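Local coordinates for protein ACDH-11, isoform b (Caenorhabditis elegans, PDB 4Y9J) that belongs to the acyl-CoA dehydrogenase family of flavoproteins and binds flavin-adenine dinucleotide, at residues B[315-326]-B[435-446]. Numbering follows the deposited sequence. Where two conformers were deposited one is given.
Sequences TRIHNAVASLGY and LLRDAQVTPIWE. With UCC (S-{(3S,5R,9R)-1-[(2R,3S,4R,5R)-5-(6-amino-9H-purin-9-yl)-4-hydroxy-3-(phosphonooxy)tetrahydrofuran-2-yl]-3,5,9-trihydroxy-8,8-dimethyl-3,5-dioxido-10,14-dioxo-2,4,6-trioxa-11,15-diaza-3lambda~5~,5lambda~5~-diphosphaheptadecan-17-yl} undecanethioate), chain F.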
loop_
_atom_site.group_PDB
_atom_site.type_symbol
_atom_site.label_atom_id
_atom_site.label_comp_id
_atom_site.label_asym_id
_atom_site.label_seq_id
_atom_site.Cartn_x
_atom_site.Cartn_y
_atom_site.Cartn_z
ATOM N N THR B 315 8.800 20.692 27.341
ATOM C CA THR B 315 8.309 19.609 26.600
ATOM C C THR B 315 7.944 18.446 27.538
ATOM O O THR B 315 6.990 17.712 27.256
ATOM C CB THR B 315 9.262 19.050 25.468
ATOM O OG1 THR B 315 10.511 18.604 26.032
ATOM C CG2 THR B 315 9.521 20.101 24.355
ATOM N N ARG B 316 8.693 18.290 28.606
ATOM C CA ARG B 316 8.404 17.247 29.625
ATOM C C ARG B 316 7.026 17.492 30.307
ATOM O O ARG B 316 6.250 16.577 30.475
ATOM C CB ARG B 316 9.593 17.144 30.625
ATOM C CG ARG B 316 10.777 16.505 29.888
ATOM C CD ARG B 316 12.097 16.369 30.654
ATOM N NE ARG B 316 13.121 15.818 29.798
ATOM C CZ ARG B 316 14.398 15.823 30.101
ATOM N NH1 ARG B 316 14.799 16.419 31.171
ATOM N NH2 ARG B 316 15.302 15.307 29.322
ATOM N N ILE B 317 6.638 18.743 30.564
ATOM C CA ILE B 317 5.251 19.035 31.050
ATOM C C ILE B 317 4.146 18.681 29.967
ATOM O O ILE B 317 3.079 18.111 30.265
ATOM C CB ILE B 317 5.110 20.482 31.461
ATOM C CG1 ILE B 317 6.037 20.758 32.686
ATOM C CG2 ILE B 317 3.657 20.860 31.737
ATOM C CD1 ILE B 317 5.867 22.102 33.299
ATOM N N HIS B 318 4.380 19.116 28.742
ATOM C CA HIS B 318 3.511 18.737 27.621
ATOM C C HIS B 318 3.428 17.214 27.513
ATOM O O HIS B 318 2.380 16.667 27.188
ATOM C CB HIS B 318 4.039 19.275 26.298
ATOM C CG HIS B 318 3.639 20.676 25.965
ATOM N ND1 HIS B 318 4.156 21.797 26.583
ATOM C CD2 HIS B 318 2.815 21.142 25.011
ATOM C CE1 HIS B 318 3.661 22.881 26.028
ATOM N NE2 HIS B 318 2.836 22.504 25.086
ATOM N N ASN B 319 4.541 16.528 27.715
ATOM C CA ASN B 319 4.517 15.062 27.581
ATOM C C ASN B 319 3.633 14.469 28.689
ATOM O O ASN B 319 2.906 13.531 28.447
ATOM C CB ASN B 319 5.925 14.490 27.649
ATOM C CG ASN B 319 5.968 13.035 27.322
ATOM O OD1 ASN B 319 5.943 12.631 26.161
ATOM N ND2 ASN B 319 6.005 12.213 28.366
ATOM N N ALA B 320 3.674 15.031 29.885
ATOM C CA ALA B 320 2.799 14.576 30.937
ATOM C C ALA B 320 1.329 14.804 30.634
ATOM O O ALA B 320 0.464 14.003 30.987
ATOM C CB ALA B 320 3.188 15.224 32.265
ATOM N N VAL B 321 1.059 15.962 30.029
ATOM C CA VAL B 321 -0.272 16.303 29.518
ATOM C C VAL B 321 -0.788 15.188 28.572
ATOM O O VAL B 321 -1.929 14.769 28.685
ATOM C CB VAL B 321 -0.303 17.632 28.795
ATOM C CG1 VAL B 321 -1.632 17.808 28.070
ATOM C CG2 VAL B 321 -0.105 18.785 29.741
ATOM N N ALA B 322 0.078 14.724 27.690
ATOM C CA ALA B 322 -0.248 13.695 26.719
ATOM C C ALA B 322 -0.507 12.355 27.419
ATOM O O ALA B 322 -1.507 11.726 27.138
ATOM C CB ALA B 322 0.879 13.529 25.752
ATOM N N SER B 323 0.353 11.972 28.364
ATOM C CA SER B 323 0.147 10.753 29.117
ATOM C C SER B 323 -1.227 10.766 29.781
ATOM O O SER B 323 -1.989 9.803 29.718
ATOM C CB SER B 323 1.249 10.597 30.176
ATOM O OG SER B 323 2.494 10.336 29.594
ATOM N N LEU B 324 -1.539 11.850 30.444
ATOM C CA LEU B 324 -2.759 11.995 31.188
ATOM C C LEU B 324 -3.953 12.102 30.253
ATOM O O LEU B 324 -5.039 11.620 30.594
ATOM C CB LEU B 324 -2.682 13.205 32.125
ATOM C CG LEU B 324 -1.754 12.929 33.327
ATOM C CD1 LEU B 324 -1.314 14.180 34.006
ATOM C CD2 LEU B 324 -2.411 11.986 34.308
ATOM N N GLY B 325 -3.744 12.739 29.111
ATOM C CA GLY B 325 -4.763 12.810 28.075
ATOM C C GLY B 325 -5.223 11.414 27.573
ATOM O O GLY B 325 -6.453 11.150 27.500
ATOM N N TYR B 326 -4.269 10.532 27.370
ATOM C CA TYR B 326 -4.567 9.147 26.942
ATOM C C TYR B 326 -5.261 8.342 28.047
ATOM O O TYR B 326 -6.210 7.588 27.773
ATOM C CB TYR B 326 -3.312 8.431 26.478
ATOM C CG TYR B 326 -2.723 9.041 25.222
ATOM C CD1 TYR B 326 -3.482 9.205 24.102
ATOM C CD2 TYR B 326 -1.395 9.455 25.160
ATOM C CE1 TYR B 326 -2.959 9.767 22.949
ATOM C CE2 TYR B 326 -0.860 9.993 24.002
ATOM C CZ TYR B 326 -1.659 10.154 22.905
ATOM O OH TYR B 326 -1.238 10.763 21.741
ATOM N N LEU B 435 -4.705 4.899 20.851
ATOM C CA LEU B 435 -4.470 5.433 22.173
ATOM C C LEU B 435 -3.357 4.679 22.848
ATOM O O LEU B 435 -2.495 5.314 23.498
ATOM C CB LEU B 435 -5.730 5.390 23.047
ATOM C CG LEU B 435 -6.901 6.222 22.504
ATOM C CD1 LEU B 435 -8.118 5.872 23.317
ATOM C CD2 LEU B 435 -6.558 7.703 22.611
ATOM N N LEU B 436 -3.305 3.354 22.705
ATOM C CA LEU B 436 -2.248 2.563 23.354
ATOM C C LEU B 436 -0.877 2.764 22.659
ATOM O O LEU B 436 0.160 3.010 23.322
ATOM C CB LEU B 436 -2.577 1.081 23.321
ATOM C CG LEU B 436 -1.587 0.146 23.953
ATOM C CD1 LEU B 436 -1.505 0.313 25.451
ATOM C CD2 LEU B 436 -1.956 -1.271 23.606
ATOM N N ARG B 437 -0.869 2.661 21.320
ATOM C CA ARG B 437 0.358 2.782 20.531
ATOM C C ARG B 437 1.018 4.183 20.783
ATOM O O ARG B 437 2.244 4.298 20.950
ATOM C CB ARG B 437 0.053 2.520 19.057
ATOM C CG ARG B 437 -0.350 1.033 18.799
ATOM C CD ARG B 437 -0.347 0.747 17.327
ATOM N NE ARG B 437 -1.445 1.371 16.650
ATOM C CZ ARG B 437 -1.433 2.513 16.009
ATOM N NH1 ARG B 437 -0.320 3.220 15.856
ATOM N NH2 ARG B 437 -2.562 2.901 15.419
ATOM N N ASP B 438 0.199 5.213 20.750
ATOM C CA ASP B 438 0.601 6.583 21.015
ATOM C C ASP B 438 1.050 6.848 22.478
ATOM O O ASP B 438 2.090 7.458 22.710
ATOM C CB ASP B 438 -0.460 7.586 20.532
ATOM C CG ASP B 438 -0.634 7.599 18.940
ATOM O OD1 ASP B 438 0.046 6.823 18.169
ATOM O OD2 ASP B 438 -1.469 8.442 18.416
ATOM N N ALA B 439 0.296 6.325 23.444
ATOM C CA ALA B 439 0.649 6.453 24.855
ATOM C C ALA B 439 2.035 5.839 25.134
ATOM O O ALA B 439 2.751 6.317 26.001
ATOM C CB ALA B 439 -0.404 5.761 25.733
ATOM N N GLN B 440 2.422 4.803 24.381
ATOM C CA GLN B 440 3.719 4.169 24.515
ATOM C C GLN B 440 4.905 5.074 24.142
ATOM O O GLN B 440 6.030 4.806 24.546
ATOM C CB GLN B 440 3.725 2.810 23.783
ATOM C CG GLN B 440 5.032 2.066 23.727
ATOM C CD GLN B 440 5.489 1.607 25.123
ATOM O OE1 GLN B 440 6.285 2.328 25.806
ATOM N NE2 GLN B 440 4.958 0.545 25.576
ATOM N N VAL B 441 4.687 6.134 23.353
ATOM C CA VAL B 441 5.788 7.070 23.141
ATOM C C VAL B 441 6.213 7.833 24.456
ATOM O O VAL B 441 7.369 8.225 24.630
ATOM C CB VAL B 441 5.488 8.084 22.026
ATOM C CG1 VAL B 441 4.684 9.265 22.504
ATOM C CG2 VAL B 441 6.824 8.510 21.405
ATOM N N THR B 442 5.227 8.021 25.310
ATOM C CA THR B 442 5.347 8.993 26.420
ATOM C C THR B 442 6.405 8.618 27.500
ATOM O O THR B 442 7.021 9.522 28.010
ATOM C CB THR B 442 4.010 9.428 27.030
ATOM O OG1 THR B 442 3.344 8.373 27.745
ATOM C CG2 THR B 442 3.074 9.978 26.014
ATOM N N PRO B 443 6.621 7.334 27.810
ATOM C CA PRO B 443 7.756 7.042 28.714
ATOM C C PRO B 443 9.098 6.981 28.060
ATOM O O PRO B 443 10.090 6.769 28.800
ATOM C CB PRO B 443 7.389 5.648 29.283
ATOM C CG PRO B 443 6.652 5.039 28.112
ATOM C CD PRO B 443 5.769 6.122 27.637
ATOM N N ILE B 444 9.176 7.200 26.730
ATOM C CA ILE B 444 10.427 7.002 25.976
ATOM C C ILE B 444 11.088 8.326 25.593
ATOM O O ILE B 444 12.274 8.608 25.952
ATOM C CB ILE B 444 10.220 6.082 24.774
ATOM C CG1 ILE B 444 9.812 4.671 25.254
ATOM C CG2 ILE B 444 11.510 5.978 23.957
ATOM C CD1 ILE B 444 9.398 3.726 24.118
ATOM N N TRP B 445 10.351 9.151 24.892
ATOM C CA TRP B 445 10.947 10.384 24.427
ATOM C C TRP B 445 10.950 11.481 25.468
ATOM O O TRP B 445 10.271 11.379 26.466
ATOM C CB TRP B 445 10.320 10.839 23.102
ATOM C CG TRP B 445 8.884 11.305 23.067
ATOM C CD1 TRP B 445 8.017 11.566 24.118
ATOM C CD2 TRP B 445 8.186 11.642 21.880
ATOM N NE1 TRP B 445 6.833 11.947 23.635
ATOM C CE2 TRP B 445 6.910 12.065 22.263
ATOM C CE3 TRP B 445 8.544 11.636 20.497
ATOM C CZ2 TRP B 445 5.939 12.470 21.309
ATOM C CZ3 TRP B 445 7.596 12.038 19.567
ATOM C CH2 TRP B 445 6.291 12.399 19.978
ATOM N N GLU B 446 11.788 12.492 25.214
ATOM C CA GLU B 446 12.090 13.554 26.167
ATOM C C GLU B 446 12.570 12.956 27.504
ATOM O O GLU B 446 12.378 13.568 28.545
ATOM C CB GLU B 446 10.890 14.472 26.411
ATOM C CG GLU B 446 10.425 15.216 25.130
ATOM C CD GLU B 446 11.387 16.314 24.584
ATOM O OE1 GLU B 446 12.468 16.594 25.148
ATOM O OE2 GLU B 446 11.020 16.915 23.535
HETATM O OA1 UCC F . 12.609 13.300 22.353
HETATM C CA1 UCC F . 12.578 14.464 21.795
HETATM C CA2 UCC F . 11.442 15.113 20.997
HETATM C CA3 UCC F . 10.055 14.557 21.092
HETATM C CA4 UCC F . 8.976 15.688 21.170
HETATM C CA5 UCC F . 8.332 15.683 22.562
HETATM C CA6 UCC F . 6.857 15.869 22.482
HETATM C CA7 UCC F . 6.212 15.865 23.859
HETATM C CA8 UCC F . 4.854 16.250 23.428
HETATM C CA9 UCC F . 3.704 15.553 23.916
HETATM C C10 UCC F . 2.973 14.809 22.891
HETATM C C11 UCC F . 3.121 13.380 23.392
HETATM S S UCC F . 13.840 15.563 21.770
HETATM C CP1 UCC F . 15.276 14.830 22.643
HETATM C CP2 UCC F . 15.053 14.519 24.091
HETATM N NP1 UCC F . 16.310 14.207 24.802
HETATM C CP3 UCC F . 16.275 14.205 26.136
HETATM O OP1 UCC F . 15.248 14.324 26.804
HETATM C CP4 UCC F . 17.608 14.117 26.850
HETATM C CP5 UCC F . 17.553 12.982 27.883
HETATM N NP2 UCC F . 18.804 13.134 28.616
HETATM C CP6 UCC F . 18.987 13.978 29.631
HETATM O OP2 UCC F . 18.086 14.639 30.129
HETATM C CP8 UCC F . 20.385 13.967 30.216
HETATM O OP3 UCC F . 20.281 13.944 31.672
HETATM C CPB UCC F . 21.225 15.199 29.974
HETATM C CP7 UCC F . 20.583 16.586 30.126
HETATM C CP9 UCC F . 21.172 15.268 28.386
HETATM C CPA UCC F . 22.749 14.951 30.028
HETATM O O7 UCC F . 23.451 16.181 29.719
HETATM P P2 UCC F . 24.987 16.377 30.197
HETATM O O21 UCC F . 25.520 17.712 29.701
HETATM O O22 UCC F . 25.683 15.029 29.963
HETATM O O6 UCC F . 24.756 16.412 31.807
HETATM P P1 UCC F . 25.051 17.594 32.833
HETATM O O11 UCC F . 26.516 18.002 32.863
HETATM O O12 UCC F . 24.399 17.099 34.090
HETATM O "O5'" UCC F . 24.121 18.801 32.153
HETATM C "C5'" UCC F . 24.744 20.024 31.691
HETATM C "C4'" UCC F . 24.073 21.270 32.301
HETATM C "C3'" UCC F . 24.178 21.272 33.823
HETATM O "O3'" UCC F . 24.233 22.631 34.177
HETATM P P3 UCC F . 25.503 23.275 34.862
HETATM O O33 UCC F . 25.116 24.735 34.932
HETATM O O32 UCC F . 26.604 23.118 33.840
HETATM O O31 UCC F . 25.644 22.501 36.197
HETATM C "C2'" UCC F . 22.874 20.679 34.337
HETATM O "O2'" UCC F . 22.409 21.208 35.577
HETATM O "O4'" UCC F . 22.663 21.263 31.996
HETATM C "C1'" UCC F . 21.951 21.193 33.225
HETATM N N9 UCC F . 20.694 20.452 33.045
HETATM C C4 UCC F . 19.519 20.962 33.398
HETATM N N3 UCC F . 19.089 22.151 33.884
HETATM C C8 UCC F . 20.560 19.184 32.589
HETATM N N7 UCC F . 19.253 18.862 32.597
HETATM C C5 UCC F . 18.552 19.916 33.074
HETATM C C6 UCC F . 17.120 20.254 33.290
HETATM N N6 UCC F . 16.172 19.325 33.006
HETATM N N1 UCC F . 16.822 21.474 33.842
HETATM C C2 UCC F . 17.784 22.376 34.122
HETATM O O HOH W 1 -2.883 10.177 19.710
#
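With CG of Asn319 swung opposite its backbone N (chi1 -172°), the amide reaches two residues of 435-446 at once. Asn319 ND2 donates to Thr442 O at 2.9 Å, 24° off that carbonyl's plane, and Asn319 OD1, at the indole edge, accepts a weak bond from Trp445 NE1 at 2.8 Å. The two bonds use both ends of the amide and should limit its rotation. The indole lies between Val441 CG2, over the centre of one face, and the undecanoyl chain of UCC on the other, with UCC CA3 3.3 Å from Trp445 CE3. In the conformer given, Arg316, extended from CG to NE, makes a weak bond from Arg316 NE to Glu446 O at 2.7 Å; its NH2 bonds UCC OP1 and OP2, and Glu446 N donates to UCC OA1, so both segments grip the ligand's amide and thioester carbonyls. Further along, Thr442 OG1 donates to Ala439 O and lies 2.8 Å from Ser323 OG. At the far end the Tyr326 ring lies with one face over the backbone at Leu435 O and Ala439 N, Tyr326 CD1 being 3.7 Å from Leu435 CD2. A water links Tyr326 OH to Asp438 OD2, whose carboxylate is also held by Thr280 and Gln282. The contact lies buried in the acyl-CoA dehydrogenase C-terminal domain, where 315-326 of helix 304-338 runs nearly antiparallel (157°) to 435-439 of helix 432-439. Lys403 of helix 389-419 also bonds Thr442 O and Trp445 O, helices 121-135 and 143-158 pack on helix 304-338, and a second subunit meets helix 432-439.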